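Local coordinates for protein-glutamine gamma-glutamyltransferase 2 (Pagrus major, PDB 1G0D) that probably catalyses the calcium-dependent cross-linking of proteins by joining peptide-bound glutamine to lysine side chains or other primary amines, at residues H54-V59 / F84-A89; V143-P146 / K150-E153; V530-P533 / A537-E540. All blocks are in the same frame, centred on the assembly; numbering follows the deposited sequence.

Contact 1: residues H54-V59 / F84-A89; sequences HHLELV and FNQQGA
The ring of Phe84 reaches across from one β-sheet to another, setting a face beneath Leu58 and a ring edge at the backbone carbonyl of Leu56. Its CG is lodged between the backbone N and the carbonyl carbon (chi1 77°), a crowded position that turns the ring across the gap. Leu58 CD1 forms a CH-pi contact over one face, 4.2 Å from the centroid of the Phe84 ring and 17° off its normal. The other methyl of the fork, Leu58 CD2, lies 4.0 Å from Phe84 CG, so the branched side chain spreads over the ring from its tip to its root. Phe84 CZ approaches Leu56 O at 4.2 Å, near the ring plane, where the slightly positive rim of an aromatic ring tolerates an oxygen. That same oxygen is hydrogen-bonded by Lys74 NZ.

The second pairing is more polar. Gln86 CG stands opposite its backbone N and the chain runs out extended, bringing Gln86 OE1 to 3.9 Å from Leu56 CD1. This is only van der Waals contact; a glutamine suits the border of the layer because its side chain can also touch Ile93 and Leu95 on the neighbouring strand while ending in a polar amide. Glu57, which points away from strand 84-88, accepts a bent hydrogen bond from His55 NE2 to Glu57 OE1 (2.8 Å), met from above the carboxylate plane, while Glu57 OE2 makes a salt bridge to Lys74.

Strands 55-59 and 84-88 run roughly antiparallel, at 148°, but their axes are 9.7 Å apart. This is too far for backbone pairing, so side chains must fill the gap; two sheets facing each other across a mostly apolar layer of side chains are the signature of the β-sandwich that forms the N-terminal domain of transglutaminases.

Contact 2: residues V143-P146 / K150-E153; sequences VYLP and KLQE. With SO4 (sulfate ion), chain B.
The way into helix 148-156 is fastened where Leu145, in the loop just before the helix, meets Leu151 on its first turns. Leu145 CB lies 3.8 Å from Leu151 CD2, so the root of one leucine is pressed against the fork of the other. The second methyl, Leu151 CD1, comes to 3.3 Å from the carbonyl oxygen Leu145 O, a close carbon-oxygen approach. Leu151 holds CG opposite its carbonyl carbon (chi1 -81°), which sends the fork back over the loop. With an alanine here, Leu145 CB would probably lose its apolar cover and a gap open toward Pro136, Trp137 and Pro289, which also touch the Leu151 side chain.

Helix 148-156 is laid back on its own lead-in, and Leu145 and Leu151 give the two an apolar joint. The loop is itself tied down: Leu145 is joined to Pro136 by a backbone hydrogen bond, and Tyr144 O is hydrogen-bonded by Trp338 NE1 on strand 329-339, the strand that carries the active-site His332.

Lys150 divides its length between two surroundings. Its CB packs 4.0 Å from Leu145 CD2, the two side chains crossing at about a right angle, whereas the extended chain carries the ammonium away to a sulfate ion, probably from the crystallisation liquor. Lys150 NZ makes a weak hydrogen bond of 3.4 Å to O2 of this sulfate, which is also hydrogen-bonded to Arg291 NH1 and Trp351 NE1. The Lys150 side chain comes within about 7 Å of that of Glu434, a probable calcium ligand.

Contact 3: residues V530-P533 / A537-E540; sequences VTVP and AHKE
Val530 and Val532 press against His538 on the packed side of this contact, while the residues alternating with them face the other way. Val530 CG2 sits over one face of the His538 imidazole in a CH-pi arrangement; the modelled separation is too short to be trusted, so this placing is at best approximate. With CG opposite the backbone N (chi1 167°), His538 swings its ring toward the first strand. Val532 crosses the histidine side chain at about a right angle, and its CG1 methyl lies 3.5 Å from the backbone His538 N and 3.9 Å from Ala537 CA. Valines, compact and apolar, suit the buried side, and the imidazole offers them a flat surface.

On the loose side, Thr531 and Lys539 point away into exposed positions, and the methyl of Ala537 does likewise, leaving its backbone to do the touching. Glu540, by contrast, starts out toward the first strand, and its OE2 makes a salt bridge with Lys526.

The strands, 7.1 Å apart at their axes, belong to different sheets, so within this β-barrel domain the chain passes from the edge of one sheet to the edge of the next: 525-532 pairs with 502-513, through Val530 with Ala504 and Val532 with Ala502, whereas 536-544 pairs with 488-496 in the other, through His538 with Val494 and Glu540 with Val492.

Overall arrangement
The three contacts follow one another along the chain without overlap and share no sheet. Contact 1 joins the two sheets of the N-terminal β-sandwich; contact 2, its centre about 34 Å away, lies where the chain enters the catalytic core, near the four-stranded sheet 290-298, 329-339, 350-355 and 368-372 that carries His332 and Asp355. Contact 3 closes an edge of the first of the two β-barrels that follow the core in this family, its centre about 55 Å from that of contact 2. Contacts 1 and 3, with centres about 87 Å apart, fall on opposite sides of the chain's centre, marking an elongated, multidomain build whose contacts lie in separate parts of the fold.

Contact 1: residues H54-V59 / F84-A89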
loop_
_atom_site.group_PDB
_atom_site.type_symbol
_atom_site.label_atom_id
_atom_site.label_comp_id
_atom_site.label_asym_id
_atom_site.label_seq_id
_atom_site.Cartn_x
_atom_site.Cartn_y
_atom_site.Cartn_z
ATOM N N HIS A 54 -39.251 32.191 20.766
ATOM C CA HIS A 54 -38.765 31.271 19.745
ATOM C C HIS A 54 -37.313 30.871 20.017
ATOM O O HIS A 54 -36.496 31.701 20.408
ATOM C CB HIS A 54 -38.862 31.934 18.377
ATOM C CG HIS A 54 -40.254 31.992 17.848
ATOM N ND1 HIS A 54 -41.353 31.699 18.623
ATOM C CD2 HIS A 54 -40.724 32.264 16.609
ATOM C CE1 HIS A 54 -42.446 31.786 17.884
ATOM N NE2 HIS A 54 -42.091 32.127 16.658
ATOM N N HIS A 55 -36.980 29.609 19.787
ATOM C CA HIS A 55 -35.628 29.169 20.043
ATOM C C HIS A 55 -35.114 28.315 18.904
ATOM O O HIS A 55 -35.893 27.858 18.101
ATOM C CB HIS A 55 -35.597 28.395 21.363
ATOM C CG HIS A 55 -36.108 26.992 21.260
ATOM N ND1 HIS A 55 -37.408 26.696 20.915
ATOM C CD2 HIS A 55 -35.484 25.799 21.411
ATOM C CE1 HIS A 55 -37.562 25.385 20.849
ATOM N NE2 HIS A 55 -36.408 24.817 21.146
ATOM N N LEU A 56 -33.797 28.117 18.823
ATOM C CA LEU A 56 -33.212 27.282 17.757
ATOM C C LEU A 56 -33.142 25.799 18.164
ATOM O O LEU A 56 -32.974 25.452 19.341
ATOM C CB LEU A 56 -31.793 27.760 17.348
ATOM C CG LEU A 56 -31.562 29.109 16.653
ATOM C CD1 LEU A 56 -30.129 29.232 16.147
ATOM C CD2 LEU A 56 -32.542 29.254 15.532
ATOM N N GLU A 57 -33.267 24.943 17.150
ATOM C CA GLU A 57 -33.238 23.498 17.289
ATOM C C GLU A 57 -32.342 22.965 16.169
ATOM O O GLU A 57 -32.401 23.441 15.031
ATOM C CB GLU A 57 -34.648 22.957 17.131
ATOM C CG GLU A 57 -34.864 21.663 17.809
ATOM C CD GLU A 57 -34.978 21.853 19.288
ATOM O OE1 GLU A 57 -35.991 22.429 19.723
ATOM O OE2 GLU A 57 -34.054 21.438 20.022
ATOM N N LEU A 58 -31.503 21.986 16.481
ATOM C CA LEU A 58 -30.602 21.437 15.457
ATOM C C LEU A 58 -30.692 19.925 15.318
ATOM O O LEU A 58 -30.555 19.192 16.300
ATOM C CB LEU A 58 -29.139 21.801 15.769
ATOM C CG LEU A 58 -28.537 23.040 15.097
ATOM C CD1 LEU A 58 -29.275 24.251 15.621
ATOM C CD2 LEU A 58 -27.040 23.156 15.370
ATOM N N VAL A 59 -30.925 19.454 14.099
ATOM C CA VAL A 59 -30.952 18.021 13.884
ATOM C C VAL A 59 -30.117 17.635 12.671
ATOM O O VAL A 59 -30.150 18.295 11.633
ATOM C CB VAL A 59 -32.396 17.478 13.793
ATOM C CG1 VAL A 59 -33.319 18.574 13.462
ATOM C CG2 VAL A 59 -32.480 16.332 12.810
ATOM N N PHE A 84 -24.445 21.746 20.843
ATOM C CA PHE A 84 -24.015 23.029 20.316
ATOM C C PHE A 84 -24.128 24.175 21.280
ATOM O O PHE A 84 -24.849 24.136 22.253
ATOM C CB PHE A 84 -24.790 23.364 19.022
ATOM C CG PHE A 84 -26.212 23.863 19.239
ATOM C CD1 PHE A 84 -26.514 25.213 19.100
ATOM C CD2 PHE A 84 -27.252 22.970 19.526
ATOM C CE1 PHE A 84 -27.815 25.667 19.242
ATOM C CE2 PHE A 84 -28.560 23.413 19.668
ATOM C CZ PHE A 84 -28.839 24.768 19.524
ATOM N N ASN A 85 -23.387 25.217 21.005
ATOM C CA ASN A 85 -23.450 26.381 21.849
ATOM C C ASN A 85 -23.844 27.476 20.876
ATOM O O ASN A 85 -23.343 27.551 19.765
ATOM C CB ASN A 85 -22.082 26.614 22.480
ATOM C CG ASN A 85 -21.804 28.060 22.759
ATOM O OD1 ASN A 85 -21.245 28.781 21.911
ATOM N ND2 ASN A 85 -22.181 28.506 23.961
ATOM N N GLN A 86 -24.771 28.314 21.283
ATOM C CA GLN A 86 -25.226 29.362 20.412
ATOM C C GLN A 86 -24.929 30.725 21.007
ATOM O O GLN A 86 -25.081 30.904 22.208
ATOM C CB GLN A 86 -26.722 29.178 20.230
ATOM C CG GLN A 86 -27.494 30.407 19.833
ATOM C CD GLN A 86 -28.988 30.206 19.982
ATOM O OE1 GLN A 86 -29.770 31.059 19.584
ATOM N NE2 GLN A 86 -29.390 29.080 20.565
ATOM N N GLN A 87 -24.461 31.672 20.206
ATOM C CA GLN A 87 -24.252 33.022 20.716
ATOM C C GLN A 87 -24.420 34.069 19.650
ATOM O O GLN A 87 -24.095 33.859 18.491
ATOM C CB GLN A 87 -22.913 33.201 21.409
ATOM C CG GLN A 87 -21.681 32.996 20.624
ATOM C CD GLN A 87 -20.479 32.880 21.564
ATOM O OE1 GLN A 87 -19.963 33.898 22.049
ATOM N NE2 GLN A 87 -20.041 31.638 21.847
ATOM N N GLY A 88 -24.962 35.210 20.035
ATOM C CA GLY A 88 -25.184 36.238 19.055
ATOM C C GLY A 88 -23.974 37.090 18.797
ATOM O O GLY A 88 -23.224 37.406 19.708
ATOM N N ALA A 89 -23.775 37.427 17.542
ATOM C CA ALA A 89 -22.670 38.266 17.164
ATOM C C ALA A 89 -23.316 39.607 16.899
ATOM O O ALA A 89 -23.586 40.426 17.823
ATOM C CB ALA A 89 -22.075 37.775 15.946
#

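Contact 2: residues V143-P146 / K150-E153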
loop_
_atom_site.group_PDB
_atom_site.type_symbol
_atom_site.label_atom_id
_atom_site.label_comp_id
_atom_site.label_asym_id
_atom_site.label_seq_id
_atom_site.Cartn_x
_atom_site.Cartn_y
_atom_site.Cartn_z
ATOM N N VAL A 143 -8.434 6.639 16.992
ATOM C CA VAL A 143 -7.264 6.670 16.100
ATOM C C VAL A 143 -6.170 7.666 16.599
ATOM O O VAL A 143 -5.161 7.917 15.937
ATOM C CB VAL A 143 -7.672 7.049 14.673
ATOM C CG1 VAL A 143 -8.611 6.004 14.101
ATOM C CG2 VAL A 143 -8.364 8.377 14.689
ATOM N N TYR A 144 -6.354 8.197 17.797
ATOM C CA TYR A 144 -5.405 9.127 18.363
ATOM C C TYR A 144 -3.977 8.613 18.367
ATOM O O TYR A 144 -3.716 7.526 18.906
ATOM C CB TYR A 144 -5.798 9.429 19.797
ATOM C CG TYR A 144 -4.902 10.456 20.427
ATOM C CD1 TYR A 144 -4.628 11.651 19.779
ATOM C CD2 TYR A 144 -4.346 10.248 21.688
ATOM C CE1 TYR A 144 -3.822 12.638 20.383
ATOM C CE2 TYR A 144 -3.534 11.237 22.302
ATOM C CZ TYR A 144 -3.285 12.437 21.645
ATOM O OH TYR A 144 -2.576 13.456 22.276
ATOM N N LEU A 145 -3.071 9.397 17.771
ATOM C CA LEU A 145 -1.636 9.101 17.709
ATOM C C LEU A 145 -0.969 10.337 18.343
ATOM O O LEU A 145 -0.959 11.412 17.747
ATOM C CB LEU A 145 -1.178 8.930 16.250
ATOM C CG LEU A 145 0.083 8.050 15.967
ATOM C CD1 LEU A 145 0.219 7.683 14.456
ATOM C CD2 LEU A 145 1.329 8.786 16.428
ATOM N N PRO A 146 -0.381 10.187 19.542
ATOM C CA PRO A 146 0.277 11.260 20.309
ATOM C C PRO A 146 1.648 11.725 19.904
ATOM O O PRO A 146 2.550 11.762 20.749
ATOM C CB PRO A 146 0.304 10.725 21.721
ATOM C CG PRO A 146 0.346 9.268 21.561
ATOM C CD PRO A 146 -0.252 8.893 20.230
ATOM N N LYS A 150 4.397 12.236 13.338
ATOM C CA LYS A 150 4.087 10.984 12.685
ATOM C C LYS A 150 2.755 11.075 11.991
ATOM O O LYS A 150 2.497 10.341 11.056
ATOM C CB LYS A 150 4.060 9.871 13.705
ATOM C CG LYS A 150 5.388 9.614 14.303
ATOM C CD LYS A 150 5.333 8.366 15.063
ATOM C CE LYS A 150 6.531 8.296 15.955
ATOM N NZ LYS A 150 6.515 6.956 16.611
ATOM N N LEU A 151 1.896 11.967 12.465
ATOM C CA LEU A 151 0.590 12.141 11.839
ATOM C C LEU A 151 0.779 12.885 10.517
ATOM O O LEU A 151 0.007 12.738 9.574
ATOM C CB LEU A 151 -0.353 12.909 12.772
ATOM C CG LEU A 151 -0.995 12.017 13.836
ATOM C CD1 LEU A 151 -1.721 12.857 14.879
ATOM C CD2 LEU A 151 -1.940 11.069 13.161
ATOM N N GLN A 152 1.841 13.671 10.444
ATOM C CA GLN A 152 2.143 14.433 9.239
ATOM C C GLN A 152 2.531 13.510 8.107
ATOM O O GLN A 152 2.217 13.771 6.944
ATOM C CB GLN A 152 3.283 15.402 9.528
ATOM C CG GLN A 152 3.673 16.230 8.367
ATOM C CD GLN A 152 2.484 16.904 7.736
ATOM O OE1 GLN A 152 1.633 17.492 8.453
ATOM N NE2 GLN A 152 2.401 16.830 6.387
ATOM N N GLU A 153 3.239 12.435 8.460
ATOM C CA GLU A 153 3.667 11.451 7.482
ATOM C C GLU A 153 2.574 10.431 7.222
ATOM O O GLU A 153 2.211 10.170 6.078
ATOM C CB GLU A 153 4.903 10.710 7.974
ATOM C CG GLU A 153 5.321 9.534 7.073
ATOM C CD GLU A 153 5.776 9.962 5.669
ATOM O OE1 GLU A 153 6.046 11.165 5.466
ATOM O OE2 GLU A 153 5.868 9.099 4.761
HETATM S S SO4 B . 6.628 3.243 15.010
HETATM O O1 SO4 B . 6.134 1.997 15.357
HETATM O O2 SO4 B . 5.545 4.152 14.998
HETATM O O3 SO4 B . 7.407 3.569 16.117
HETATM O O4 SO4 B . 7.445 3.137 13.832
#

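Contact 3: residues V530-P533 / A537-E540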
loop_
_atom_site.group_PDB
_atom_site.type_symbol
_atom_site.label_atom_id
_atom_site.label_comp_id
_atom_site.label_asym_id
_atom_site.label_seq_id
_atom_site.Cartn_x
_atom_site.Cartn_y
_atom_site.Cartn_z
ATOM N N VAL A 530 33.303 -30.660 -8.540
ATOM C CA VAL A 530 34.218 -29.762 -7.898
ATOM C C VAL A 530 35.053 -30.397 -6.792
ATOM O O VAL A 530 34.595 -31.328 -6.106
ATOM C CB VAL A 530 33.362 -28.555 -7.359
ATOM C CG1 VAL A 530 33.432 -28.424 -5.856
ATOM C CG2 VAL A 530 33.777 -27.300 -8.034
ATOM N N THR A 531 36.305 -29.956 -6.676
ATOM C CA THR A 531 37.134 -30.391 -5.546
ATOM C C THR A 531 37.745 -29.105 -5.049
ATOM O O THR A 531 38.586 -28.492 -5.710
ATOM C CB THR A 531 38.255 -31.419 -5.872
ATOM O OG1 THR A 531 38.857 -31.840 -4.630
ATOM C CG2 THR A 531 39.310 -30.821 -6.806
ATOM N N VAL A 532 37.253 -28.652 -3.910
ATOM C CA VAL A 532 37.737 -27.433 -3.355
ATOM C C VAL A 532 38.542 -27.771 -2.128
ATOM O O VAL A 532 38.092 -28.453 -1.223
ATOM C CB VAL A 532 36.590 -26.511 -3.035
ATOM C CG1 VAL A 532 37.143 -25.158 -2.633
ATOM C CG2 VAL A 532 35.701 -26.377 -4.257
ATOM N N PRO A 533 39.777 -27.304 -2.105
ATOM C CA PRO A 533 40.765 -27.496 -1.056
ATOM C C PRO A 533 40.501 -26.767 0.232
ATOM O O PRO A 533 39.843 -25.730 0.242
ATOM C CB PRO A 533 42.055 -27.024 -1.697
ATOM C CG PRO A 533 41.715 -26.779 -3.165
ATOM C CD PRO A 533 40.296 -26.501 -3.223
ATOM N N ALA A 537 38.622 -21.390 -1.866
ATOM C CA ALA A 537 37.261 -21.286 -2.416
ATOM C C ALA A 537 37.198 -21.394 -3.930
ATOM O O ALA A 537 37.940 -20.707 -4.633
ATOM C CB ALA A 537 36.605 -19.961 -1.983
ATOM N N HIS A 538 36.294 -22.231 -4.427
ATOM C CA HIS A 538 36.125 -22.413 -5.869
ATOM C C HIS A 538 35.026 -21.505 -6.426
ATOM O O HIS A 538 33.901 -21.507 -5.941
ATOM C CB HIS A 538 35.789 -23.887 -6.176
ATOM C CG HIS A 538 35.293 -24.127 -7.567
ATOM N ND1 HIS A 538 36.136 -24.413 -8.622
ATOM C CD2 HIS A 538 34.042 -24.121 -8.084
ATOM C CE1 HIS A 538 35.428 -24.566 -9.726
ATOM N NE2 HIS A 538 34.152 -24.399 -9.426
ATOM N N LYS A 539 35.360 -20.737 -7.452
ATOM C CA LYS A 539 34.394 -19.845 -8.073
ATOM C C LYS A 539 34.029 -20.269 -9.493
ATOM O O LYS A 539 34.890 -20.339 -10.367
ATOM C CB LYS A 539 34.935 -18.424 -8.127
ATOM C CG LYS A 539 35.118 -17.760 -6.777
ATOM C CD LYS A 539 35.200 -16.246 -6.964
ATOM C CE LYS A 539 36.040 -15.554 -5.892
ATOM N NZ LYS A 539 36.347 -14.126 -6.247
ATOM N N GLU A 540 32.748 -20.549 -9.717
ATOM C CA GLU A 540 32.256 -20.931 -11.033
ATOM C C GLU A 540 31.386 -19.805 -11.540
ATOM O O GLU A 540 30.734 -19.108 -10.763
ATOM C CB GLU A 540 31.426 -22.210 -10.966
ATOM C CG GLU A 540 32.212 -23.467 -11.266
ATOM C CD GLU A 540 32.254 -23.789 -12.740
ATOM O OE1 GLU A 540 33.198 -23.322 -13.409
ATOM O OE2 GLU A 540 31.348 -24.504 -13.225
#